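Local coordinates for extracellular haem-binding protein (Streptomyces reticuli, PDB 3FPW) that binds and degrades haem outside the cell and, as an oligomer, interacts with its cognate two-component sensor kinase, at the interface of chains A and B. Coordinates in Å, arbitrary orientation; residue numbers count along the deposited sequence, not the author numbering. Chains: chain A/B, Extracellular haem-binding protein.

The interface of chains A and B. Residues chain A 60-62, 64; chain B 61-62, 64.
Strand 59-65 of each HbpS subunit pairs antiparallel with its symmetry mate, A:Ser62 facing B:Ser62 across the two-fold axis, a backbone-zippered contact that joins two subunits of this haem-degrading HbpS-like family within the octameric assembly. At the centre A:Ser62 N donates to B:Ser62 O over 2.9 Å, tilted slightly from the carbonyl plane, and the two-fold repeats it as B:Ser62 N to A:Ser62 O. Further along, A:Thr60 N reaches B:His64 O at 2.8 Å, in the carbonyl plane, while B:His64 N returns a bond to A:Thr60 O, nearly straight off the carbonyl. One face of the ribbon carries a cluster of two hydroxyls and two imidazole nitrogens. A:Ser62 OG lies 2.8 Å from B:His64 NE2 and equally far from A:His64 NE2, and B:Ser62 OG likewise touches both imidazoles, so each NE2 is split between two hydroxyls, both well off its outward axis. The serine oxygens also approach each other to 3.0 Å, close enough for a hydrogen bond across the axis. Each hydroxyl is brought here by a chi1 of 58°, which sets OG between the backbone N and carbonyl carbon. The histidine NE2 atoms stay 4.4 Å apart on opposite sides of the serine pair; with one hydrogen per hydroxyl, the network must mix donors and acceptors, its directions undecided. On the other face A:Gln61 and B:Gln61 cross at about a right angle, chains bent at chi2 and amide planes 78° apart, with A:Gln61 CB and NE2 both beside B:Ser62 O in non-bonded contact.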
# COMPACT_ATOMS: atom_id res chain seq x y z
N THR A 60 -13.93 -4.85 -29.73
CA THR A 60 -14.09 -6.27 -29.50
C THR A 60 -15.04 -6.45 -28.31
O THR A 60 -15.27 -5.52 -27.54
CB THR A 60 -12.73 -6.99 -29.31
OG1 THR A 60 -12.96 -8.39 -29.18
CG2 THR A 60 -12.00 -6.48 -28.10
N GLN A 61 -15.62 -7.63 -28.18
CA GLN A 61 -16.57 -7.90 -27.09
C GLN A 61 -16.01 -8.90 -26.11
O GLN A 61 -15.25 -9.77 -26.50
CB GLN A 61 -17.87 -8.49 -27.65
CG GLN A 61 -18.49 -7.67 -28.76
CD GLN A 61 -19.64 -6.85 -28.27
OE1 GLN A 61 -20.77 -7.34 -28.17
NE2 GLN A 61 -19.38 -5.58 -27.97
N SER A 62 -16.39 -8.79 -24.84
CA SER A 62 -16.12 -9.88 -23.92
C SER A 62 -17.42 -10.29 -23.23
O SER A 62 -18.39 -9.55 -23.24
CB SER A 62 -15.10 -9.43 -22.89
OG SER A 62 -15.62 -8.31 -22.24
N HIS A 64 -19.50 -11.89 -19.75
CA HIS A 64 -19.49 -11.85 -18.28
C HIS A 64 -20.72 -12.49 -17.68
O HIS A 64 -21.78 -12.52 -18.32
CB HIS A 64 -19.54 -10.38 -17.87
CG HIS A 64 -18.46 -9.59 -18.51
ND1 HIS A 64 -17.22 -9.46 -17.93
CD2 HIS A 64 -18.39 -8.97 -19.71
CE1 HIS A 64 -16.44 -8.75 -18.74
NE2 HIS A 64 -17.13 -8.45 -19.83
N GLN B 61 -22.73 -9.10 -22.29
CA GLN B 61 -21.53 -8.73 -23.05
C GLN B 61 -21.12 -7.30 -22.76
O GLN B 61 -21.97 -6.47 -22.48
CB GLN B 61 -21.80 -8.82 -24.55
CG GLN B 61 -22.36 -10.16 -24.99
CD GLN B 61 -21.31 -11.02 -25.62
OE1 GLN B 61 -21.01 -10.89 -26.81
NE2 GLN B 61 -20.75 -11.93 -24.83
N SER B 62 -19.83 -7.02 -22.82
CA SER B 62 -19.41 -5.62 -22.83
C SER B 62 -18.50 -5.38 -24.04
O SER B 62 -17.98 -6.32 -24.62
CB SER B 62 -18.67 -5.31 -21.54
OG SER B 62 -17.58 -6.18 -21.45
N HIS B 64 -15.19 -3.25 -25.90
CA HIS B 64 -13.85 -2.70 -25.60
C HIS B 64 -13.12 -2.27 -26.85
O HIS B 64 -13.36 -2.82 -27.93
CB HIS B 64 -13.03 -3.83 -24.99
CG HIS B 64 -13.71 -4.44 -23.82
ND1 HIS B 64 -13.54 -3.96 -22.54
CD2 HIS B 64 -14.63 -5.44 -23.74
CE1 HIS B 64 -14.30 -4.66 -21.72
NE2 HIS B 64 -14.98 -5.56 -22.42